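Local coordinates for surface protein SPB1 (PDB 4UZG) that forms the backbone of the group B streptococcus type 2b pilus, its subunits probably being joined covalently by sortase as in related Gram-positive pili, at residues T60-D63 with N67-T70; F189-K192 with F198-F201. All blocks are in the same frame, centred on the assembly; numbering follows the deposited sequence. Where two conformers were deposited one is given.

Contact 1 of 2, residues T60-D63 with N67-T70; sequences TITD and NITT. With CA (calcium ion), chain D.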
loop_
_atom_site.group_PDB
_atom_site.type_symbol
_atom_site.label_atom_id
_atom_site.label_comp_id
_atom_site.label_asym_id
_atom_site.label_seq_id
_atom_site.Cartn_x
_atom_site.Cartn_y
_atom_site.Cartn_z
ATOM N N THR A 60 -6.292 -2.816 21.454
ATOM C CA THR A 60 -7.360 -3.446 22.201
ATOM C C THR A 60 -6.983 -4.854 22.646
ATOM O O THR A 60 -6.156 -5.542 22.030
ATOM C CB THR A 60 -8.665 -3.541 21.368
ATOM O OG1 THR A 60 -8.427 -4.337 20.208
ATOM C CG2 THR A 60 -9.233 -2.193 20.971
ATOM N N ILE A 61 -7.657 -5.265 23.714
ATOM C CA ILE A 61 -7.621 -6.629 24.202
ATOM C C ILE A 61 -9.055 -7.144 24.159
ATOM O O ILE A 61 -9.960 -6.527 24.724
ATOM C CB ILE A 61 -7.062 -6.721 25.647
ATOM C CG1 ILE A 61 -5.650 -6.114 25.719
ATOM C CG2 ILE A 61 -7.077 -8.171 26.109
ATOM C CD1 ILE A 61 -5.134 -5.979 27.103
ATOM N N THR A 62 -9.261 -8.276 23.497
ATOM C CA THR A 62 -10.591 -8.881 23.366
ATOM C C THR A 62 -10.557 -10.261 24.009
ATOM O O THR A 62 -9.721 -11.099 23.652
ATOM C CB THR A 62 -10.992 -9.003 21.895
ATOM O OG1 THR A 62 -10.888 -7.724 21.265
ATOM C CG2 THR A 62 -12.431 -9.500 21.773
ATOM N N ASP A 63 -11.439 -10.480 24.965
ATOM C CA ASP A 63 -11.452 -11.726 25.695
ATOM C C ASP A 63 -12.270 -12.760 24.946
ATOM O O ASP A 63 -12.800 -12.495 23.868
ATOM C CB ASP A 63 -11.842 -11.525 27.168
ATOM C CG ASP A 63 -13.321 -11.303 27.392
ATOM O OD1 ASP A 63 -14.153 -11.546 26.488
ATOM O OD2 ASP A 63 -13.651 -10.908 28.538
ATOM N N ASN A 67 -15.684 -9.405 24.900
ATOM C CA ASN A 67 -15.523 -8.152 25.595
ATOM C C ASN A 67 -14.219 -7.468 25.182
ATOM O O ASN A 67 -13.174 -8.115 25.114
ATOM C CB ASN A 67 -15.525 -8.363 27.110
ATOM C CG ASN A 67 -15.206 -7.104 27.855
ATOM O OD1 ASN A 67 -15.710 -6.040 27.514
ATOM N ND2 ASN A 67 -14.328 -7.192 28.840
ATOM N N ILE A 68 -14.293 -6.171 24.910
ATOM C CA ILE A 68 -13.151 -5.389 24.452
ATOM C C ILE A 68 -12.705 -4.399 25.512
ATOM O O ILE A 68 -13.528 -3.687 26.114
ATOM C CB ILE A 68 -13.524 -4.618 23.162
ATOM C CG1 ILE A 68 -13.953 -5.591 22.057
ATOM C CG2 ILE A 68 -12.335 -3.736 22.715
ATOM C CD1 ILE A 68 -14.619 -4.933 20.885
ATOM N N THR A 69 -11.399 -4.347 25.739
ATOM C CA THR A 69 -10.785 -3.293 26.526
ATOM C C THR A 69 -9.929 -2.466 25.572
ATOM O O THR A 69 -9.027 -2.992 24.936
ATOM C CB THR A 69 -9.907 -3.870 27.648
ATOM O OG1 THR A 69 -10.701 -4.726 28.481
ATOM C CG2 THR A 69 -9.292 -2.777 28.479
ATOM N N THR A 70 -10.233 -1.184 25.448
ATOM C CA THR A 70 -9.434 -0.275 24.634
ATOM C C THR A 70 -8.370 0.356 25.526
ATOM O O THR A 70 -8.708 1.019 26.508
ATOM C CB THR A 70 -10.313 0.781 23.988
ATOM O OG1 THR A 70 -11.236 0.115 23.118
ATOM C CG2 THR A 70 -9.474 1.775 23.206
HETATM CA CA CA D . -15.391 -3.697 27.697
HETATM O O HOH W 1 -10.980 -7.158 27.392
#
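Ile61 and Thr69 form the hydrogen-bonded pair of an antiparallel beta hairpin, flanked by the non-hydrogen-bonded pairs Thr60-Thr70 and Thr62-Ile68, the short strand axes coming within 4.6 Å at 167°. Ile61 N reaches Thr69 O at 2.9 Å, and Thr69 N returns to Ile61 O at 2.8 Å with a nearly straight N-H...O angle of 171°. Toward the turn, Asp63 N donates to Asn67 O over 2.9 Å.

On one face of the sheet, Thr60 and Thr62 pack against Ile68. Thr60 OG1 sits between its backbone N and carbonyl carbon (chi1 61°), which places CG2 beside the N, where this methyl meets Ile68 CG2 at 3.9 Å and also approaches Thr70 OG1. Thr62 and Ile68 lie alongside each other and point the same way, with the Thr62 hydroxyl next to Ile68 CG1.

Beside the turn, the Asp63 carboxylate reaches back to Asn67, the residue just before strand 68-70. Its OD1 accepts a bent bond from Asn67 N at 3.1 Å, the donor standing above the carboxylate plane, and also pairs with Ser65 OG within the turn. On the face carrying Ile61 and Thr69, a water donates to Ile61 O and bonds Thr69 OG1 at 2.7 Å, giving this carbonyl a second partner.

The calcium ion takes Asn67 OD1 and Ile68 O, each at 2.4 Å, combining a side-chain and a main-chain oxygen of consecutive residues. Since Asn67 O pairs with Asp63 N while Ile68 O turns to the metal, the hairpin and the ion use different carbonyls, and the cation probably polarises the Ile68 peptide. Asn67 takes part both in closing the turn and in binding calcium, which suggests that the two are linked.

Contact 2 of 2, residues F189-K192 with F198-F201; sequences FVLK and FLNF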
loop_
_atom_site.group_PDB
_atom_site.type_symbol
_atom_site.label_atom_id
_atom_site.label_comp_id
_atom_site.label_asym_id
_atom_site.label_seq_id
_atom_site.Cartn_x
_atom_site.Cartn_y
_atom_site.Cartn_z
ATOM N N PHE A 189 -0.730 12.311 -23.525
ATOM C CA PHE A 189 -1.882 11.653 -22.911
ATOM C C PHE A 189 -2.133 12.190 -21.524
ATOM O O PHE A 189 -1.210 12.613 -20.811
ATOM C CB PHE A 189 -1.626 10.146 -22.780
ATOM C CG PHE A 189 -1.722 9.385 -24.076
ATOM C CD1 PHE A 189 -0.641 9.329 -24.950
ATOM C CD2 PHE A 189 -2.895 8.763 -24.456
ATOM C CE1 PHE A 189 -0.729 8.642 -26.128
ATOM C CE2 PHE A 189 -2.980 8.088 -25.650
ATOM C CZ PHE A 189 -1.907 8.038 -26.500
ATOM N N VAL A 190 -3.394 12.101 -21.123
ATOM C CA VAL A 190 -3.796 12.154 -19.731
ATOM C C VAL A 190 -4.494 10.835 -19.393
ATOM O O VAL A 190 -4.959 10.120 -20.287
ATOM C CB VAL A 190 -4.687 13.382 -19.423
ATOM C CG1 VAL A 190 -3.913 14.664 -19.661
ATOM C CG2 VAL A 190 -5.990 13.376 -20.209
ATOM N N LEU A 191 -4.541 10.523 -18.105
ATOM C CA LEU A 191 -5.163 9.288 -17.623
ATOM C C LEU A 191 -6.456 9.622 -16.897
ATOM O O LEU A 191 -6.469 10.439 -15.978
ATOM C CB LEU A 191 -4.227 8.532 -16.686
ATOM C CG LEU A 191 -4.690 7.111 -16.327
ATOM C CD1 LEU A 191 -4.604 6.202 -17.520
ATOM C CD2 LEU A 191 -3.863 6.552 -15.166
ATOM N N LYS A 192 -7.535 8.981 -17.313
ATOM C CA LYS A 192 -8.829 9.092 -16.658
ATOM C C LYS A 192 -9.121 7.823 -15.860
ATOM O O LYS A 192 -8.723 6.714 -16.266
ATOM C CB LYS A 192 -9.889 9.304 -17.747
ATOM C CG LYS A 192 -11.229 9.846 -17.332
ATOM C CD LYS A 192 -12.160 10.022 -18.510
ATOM C CE LYS A 192 -13.465 10.626 -18.082
ATOM N NZ LYS A 192 -14.322 10.844 -19.251
ATOM N N PHE A 198 -9.509 12.873 -13.721
ATOM C CA PHE A 198 -8.238 12.848 -14.422
ATOM C C PHE A 198 -7.084 12.889 -13.434
ATOM O O PHE A 198 -7.111 13.595 -12.421
ATOM C CB PHE A 198 -8.121 14.027 -15.392
ATOM C CG PHE A 198 -9.150 13.968 -16.467
ATOM C CD1 PHE A 198 -10.453 14.383 -16.223
ATOM C CD2 PHE A 198 -8.850 13.415 -17.705
ATOM C CE1 PHE A 198 -11.437 14.277 -17.204
ATOM C CE2 PHE A 198 -9.836 13.316 -18.704
ATOM C CZ PHE A 198 -11.125 13.744 -18.438
ATOM N N LEU A 199 -6.041 12.122 -13.731
ATOM C CA LEU A 199 -4.887 11.985 -12.856
ATOM C C LEU A 199 -4.043 13.236 -12.796
ATOM O O LEU A 199 -3.561 13.736 -13.833
ATOM C CB LEU A 199 -4.009 10.841 -13.369
ATOM C CG LEU A 199 -2.663 10.639 -12.669
ATOM C CD1 LEU A 199 -2.872 10.259 -11.208
ATOM C CD2 LEU A 199 -1.848 9.582 -13.411
ATOM N N ASN A 200 -3.825 13.727 -11.581
ATOM C CA ASN A 200 -2.800 14.714 -11.287
ATOM C C ASN A 200 -1.782 14.007 -10.393
ATOM O O ASN A 200 -2.112 13.608 -9.264
ATOM C CB ASN A 200 -3.358 15.942 -10.587
ATOM C CG ASN A 200 -2.242 16.923 -10.210
ATOM O OD1 ASN A 200 -1.253 16.579 -9.598
ATOM N ND2 ASN A 200 -2.357 18.137 -10.685
ATOM N N PHE A 201 -0.578 13.834 -10.906
ATOM C CA PHE A 201 0.492 13.144 -10.196
ATOM C C PHE A 201 1.677 14.110 -10.030
ATOM O O PHE A 201 2.843 13.706 -9.941
ATOM C CB PHE A 201 0.909 11.862 -10.931
ATOM C CG PHE A 201 1.389 10.706 -10.055
ATOM C CD1 PHE A 201 1.757 10.869 -8.720
ATOM C CD2 PHE A 201 1.494 9.445 -10.616
ATOM C CE1 PHE A 201 2.235 9.787 -7.996
ATOM C CE2 PHE A 201 1.958 8.366 -9.890
ATOM C CZ PHE A 201 2.319 8.537 -8.578
HETATM O O HOH W 2 -3.193 12.478 -16.387
#
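Within the prealbumin-like domain, strand 188-192 meets the short strand 198-200 at a single backbone bridge, Lys192 with Phe198, whose CA atoms are 4.4 Å apart. An angle of 110° between the strand directions shows that the second segment veers steeply across the first, so the pairing is not sustained. Leu199 N donates to Leu191 O at 2.8 Å, nearly in line with the carbonyl bond. Next along, a water bridges the two backbones where they do not bond directly: it accepts from Leu191 N and donates to Leu199 O, 2.9 Å from each.

The Phe198 ring is the main side-chain element. Lys192 CG lies over one of its faces, offset toward the rim, 4.2 Å from the ring centroid and 18° off the normal in a CH-pi contact. With CG anti to the backbone N (chi1 -162°) it comes over the ring, and the fully extended chain beyond it carries CD past Phe198 CZ at 3.9 Å. Val190 CG2 approaches the same ring obliquely at CD2. Leu191 and Leu199 meet through their CD2 methyls, 4.0 Å apart.

Around this apolar patch, Leu191 also packs on Tyr236 and Leu238 of strand 234-240, which hydrogen-bonds with the backbones of Val190 and Lys192. Leu199 meets Ile228 of strand 225-231 and Tyr218 of strand 218-219, while strand 198-200 pairs on with strand 208-210 through Phe198 and Gly210.

Contacts 1 and 2 are separate sites in an elongated, all-beta chain: their centres are 45 Å apart, their nearest atoms about 33 Å, and they lie on opposite sides of the chain's centre. They also follow one another in sequence, contact 1 closing before contact 2 opens. The two differ in their relation to calcium. Contact 1 is a surface hairpin that supplies metal ligands itself, whereas contact 2 is buried and only near such a site: the side chain of Leu199 stays about 8 Å from a calcium ion, probably the one bound at Asn206, Val207 and Glu208, since Val207 touches Leu199.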